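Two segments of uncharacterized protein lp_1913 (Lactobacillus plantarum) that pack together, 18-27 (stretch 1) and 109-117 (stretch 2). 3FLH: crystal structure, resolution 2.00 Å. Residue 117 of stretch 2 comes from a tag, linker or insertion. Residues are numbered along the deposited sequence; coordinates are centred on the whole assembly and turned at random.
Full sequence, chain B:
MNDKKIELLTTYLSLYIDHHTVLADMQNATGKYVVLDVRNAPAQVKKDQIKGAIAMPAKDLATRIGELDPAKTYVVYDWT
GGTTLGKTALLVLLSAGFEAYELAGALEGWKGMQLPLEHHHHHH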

# COMPACT_ATOMS: atom_id res chain seq x y z
N ASP B 18 -7.23 10.03 -8.36
CA ASP B 18 -6.01 10.79 -8.65
C ASP B 18 -6.06 12.19 -8.05
O ASP B 18 -7.11 12.84 -8.04
CB ASP B 18 -5.81 10.87 -10.17
CG ASP B 18 -4.42 11.32 -10.56
OD1 ASP B 18 -4.08 12.50 -10.31
OD2 ASP B 18 -3.65 10.50 -11.10
N HIS B 19 -4.92 12.66 -7.56
CA HIS B 19 -4.84 13.98 -6.95
C HIS B 19 -5.18 15.07 -7.97
O HIS B 19 -5.69 16.13 -7.61
CB HIS B 19 -3.45 14.20 -6.36
CG HIS B 19 -2.38 14.45 -7.38
ND1 HIS B 19 -2.32 15.61 -8.12
CD2 HIS B 19 -1.32 13.70 -7.77
CE1 HIS B 19 -1.27 15.57 -8.92
NE2 HIS B 19 -0.65 14.41 -8.73
N HIS B 20 -4.90 14.80 -9.24
CA HIS B 20 -5.18 15.73 -10.33
C HIS B 20 -6.68 15.96 -10.45
O HIS B 20 -7.14 17.08 -10.69
CB HIS B 20 -4.63 15.16 -11.64
CG HIS B 20 -4.88 16.03 -12.83
ND1 HIS B 20 -4.34 17.29 -12.97
CD2 HIS B 20 -5.63 15.83 -13.94
CE1 HIS B 20 -4.75 17.83 -14.11
NE2 HIS B 20 -5.53 16.96 -14.72
N THR B 21 -7.45 14.89 -10.29
CA THR B 21 -8.90 14.96 -10.37
C THR B 21 -9.45 15.76 -9.20
O THR B 21 -10.38 16.55 -9.36
CB THR B 21 -9.53 13.55 -10.33
OG1 THR B 21 -8.93 12.73 -11.34
CG2 THR B 21 -11.03 13.63 -10.58
N VAL B 22 -8.88 15.54 -8.02
CA VAL B 22 -9.31 16.22 -6.80
C VAL B 22 -8.93 17.70 -6.87
O VAL B 22 -9.71 18.58 -6.48
CB VAL B 22 -8.66 15.59 -5.54
CG1 VAL B 22 -9.08 16.34 -4.29
CG2 VAL B 22 -9.06 14.12 -5.44
N LEU B 23 -7.73 17.96 -7.36
CA LEU B 23 -7.23 19.33 -7.47
C LEU B 23 -8.07 20.14 -8.45
O LEU B 23 -8.55 21.22 -8.12
CB LEU B 23 -5.76 19.29 -7.91
CG LEU B 23 -4.91 20.52 -7.61
CD1 LEU B 23 -3.44 20.16 -7.77
CD2 LEU B 23 -5.29 21.67 -8.53
N ALA B 24 -8.27 19.60 -9.65
CA ALA B 24 -9.06 20.28 -10.67
C ALA B 24 -10.45 20.63 -10.17
O ALA B 24 -10.98 21.70 -10.48
CB ALA B 24 -9.16 19.40 -11.92
N ASP B 25 -11.05 19.72 -9.41
CA ASP B 25 -12.39 19.94 -8.88
C ASP B 25 -12.44 21.07 -7.84
O ASP B 25 -13.40 21.84 -7.82
CB ASP B 25 -12.94 18.64 -8.27
CG ASP B 25 -14.26 18.82 -7.55
OD1 ASP B 25 -14.23 19.10 -6.33
OD2 ASP B 25 -15.33 18.70 -8.19
N MSE B 26 -11.41 21.19 -7.01
CA MSE B 26 -11.41 22.25 -6.00
C MSE B 26 -10.96 23.60 -6.55
O MSE B 26 -10.99 24.60 -5.83
CB MSE B 26 -10.53 21.87 -4.80
CG MSE B 26 -9.05 21.75 -5.09
SE MSE B 26 -7.98 21.43 -3.49
CE MSE B 26 -8.48 19.60 -3.14
N GLN B 27 -10.56 23.65 -7.81
CA GLN B 27 -10.13 24.91 -8.41
C GLN B 27 -11.11 25.38 -9.48
O GLN B 27 -11.02 26.51 -9.95
CB GLN B 27 -8.72 24.79 -8.99
CG GLN B 27 -8.57 23.77 -10.11
CD GLN B 27 -7.16 23.73 -10.65
OE1 GLN B 27 -6.82 22.88 -11.48
NE2 GLN B 27 -6.32 24.65 -10.20
N GLY B 109 2.09 12.46 -0.05
CA GLY B 109 2.21 12.72 -1.48
C GLY B 109 1.70 14.10 -1.85
O GLY B 109 2.34 14.83 -2.62
N TRP B 110 0.54 14.47 -1.30
CA TRP B 110 -0.07 15.77 -1.57
C TRP B 110 0.90 16.91 -1.23
O TRP B 110 1.09 17.83 -2.02
CB TRP B 110 -1.37 15.90 -0.77
CG TRP B 110 -2.20 17.10 -1.10
CD1 TRP B 110 -2.11 18.35 -0.55
CD2 TRP B 110 -3.27 17.16 -2.05
NE1 TRP B 110 -3.06 19.18 -1.10
CE2 TRP B 110 -3.79 18.48 -2.02
CE3 TRP B 110 -3.85 16.23 -2.93
CZ2 TRP B 110 -4.85 18.88 -2.83
CZ3 TRP B 110 -4.91 16.63 -3.73
CH2 TRP B 110 -5.40 17.95 -3.68
N LYS B 111 1.50 16.85 -0.04
CA LYS B 111 2.45 17.87 0.37
C LYS B 111 3.68 17.79 -0.53
O LYS B 111 4.25 18.81 -0.91
CB LYS B 111 2.87 17.66 1.83
CG LYS B 111 1.79 17.96 2.84
CD LYS B 111 2.35 17.89 4.24
CE LYS B 111 1.33 18.36 5.27
NZ LYS B 111 1.93 18.35 6.63
N GLY B 112 4.08 16.56 -0.85
CA GLY B 112 5.24 16.34 -1.70
C GLY B 112 5.13 17.07 -3.02
O GLY B 112 6.13 17.45 -3.62
N MSE B 113 3.90 17.27 -3.47
CA MSE B 113 3.64 17.97 -4.72
C MSE B 113 3.31 19.43 -4.47
O MSE B 113 2.93 20.16 -5.39
CB MSE B 113 2.50 17.30 -5.46
CG MSE B 113 2.96 16.38 -6.56
SE MSE B 113 1.75 14.92 -6.80
CE MSE B 113 2.92 13.52 -6.14
N GLN B 114 3.45 19.84 -3.21
CA GLN B 114 3.17 21.21 -2.80
C GLN B 114 1.76 21.65 -3.17
O GLN B 114 1.51 22.80 -3.54
CB GLN B 114 4.20 22.16 -3.43
CG GLN B 114 5.64 21.88 -3.02
CD GLN B 114 5.86 21.99 -1.51
OE1 GLN B 114 5.54 23.02 -0.90
NE2 GLN B 114 6.41 20.94 -0.91
N LEU B 115 0.82 20.72 -3.07
CA LEU B 115 -0.57 21.02 -3.38
C LEU B 115 -1.20 21.86 -2.26
O LEU B 115 -0.66 21.95 -1.15
CB LEU B 115 -1.35 19.72 -3.62
CG LEU B 115 -1.38 19.22 -5.08
CD1 LEU B 115 -0.06 19.48 -5.78
CD2 LEU B 115 -1.73 17.75 -5.11
N PRO B 116 -2.34 22.50 -2.53
CA PRO B 116 -3.01 23.35 -1.54
C PRO B 116 -3.44 22.75 -0.19
O PRO B 116 -4.12 21.72 -0.13
CB PRO B 116 -4.19 23.94 -2.32
CG PRO B 116 -4.46 22.93 -3.39
CD PRO B 116 -3.08 22.49 -3.81
N LEU B 117 -3.00 23.41 0.87
CA LEU B 117 -3.32 23.04 2.24
C LEU B 117 -4.21 24.14 2.79
O LEU B 117 -4.10 25.31 2.38
CB LEU B 117 -2.04 22.92 3.08
CG LEU B 117 -1.03 21.86 2.67
CD1 LEU B 117 0.19 21.97 3.56
CD2 LEU B 117 -1.64 20.47 2.77

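Side-chain packing holds these two stretches together. No hydrogen bond crosses between them, and 343 Å² of surface is buried, both sides summed. Stretch 1 is mostly helix and offers H19, V22, L23 and M26. Their spacing of three and four residues puts them on one side of the helix, and all four CA-to-CB bonds point toward stretch 2. Stretch 2 is the end of a helix followed by a loop.

The apolar contacts centre on W110. Its CA-to-CB bond points sideways, but the indole reaches across and sits as a knob among H19, V22, L23 and M26. A wide, flat ring suits this place because it can touch several residues at once. W110 CH2 lies 3.5 Å from M26 CE, 4.1 Å from V22 CG1 and 4.5 Å from L23 CB. W110 CZ3 lies 3.9 Å from H19 CB. V22 is buried, and its branched apolar side chain packs against the indole.

Further along, the loop supplies its own apolar surface. L23 CD1 meets L115 CG at 3.5 Å, two aliphatic side chains in close contact. M26 is a selenomethionine. M26 SE lies 3.8 Å from P116 CG, while its CE touches the indole, so one unbranched side chain serves both neighbours.

Two selenium-aromatic contacts add to the packing. M113, also a selenomethionine, places SE 3.1 Å from H19 NE2. M113 SE is also 3.6 Å from the centroid of the H19 ring and approaches obliquely. M26 SE lies at the edge of the indole, 5.3 Å from the centroid of the W110 six-membered ring.

H19 therefore packs through both its CB and its ring. H19 ND1 lies 3.7 Å from L115 CD2, an apolar neighbour. The contact buries ND1, and this nitrogen has no polar partner in the model, a cost of placing a histidine here.

Hydrogen bonds within each stretch support the arrangement. W110 NE1 donates to P116 O at 2.9 Å. This satisfies the indole nitrogen and ties the loop back to the tryptophan; the CA-to-CB bonds of L115 and P116 both point toward stretch 1. The backbone bond from L115 N to W110 O, 3.1 Å, makes a second tie. In stretch 1, D18 occupies the N-cap position. D18 OD1 accepts from H20 N at 2.7 Å, capping the helix just before H19. D18 itself makes no contact with stretch 2, and L117, a tag residue, makes none with stretch 1.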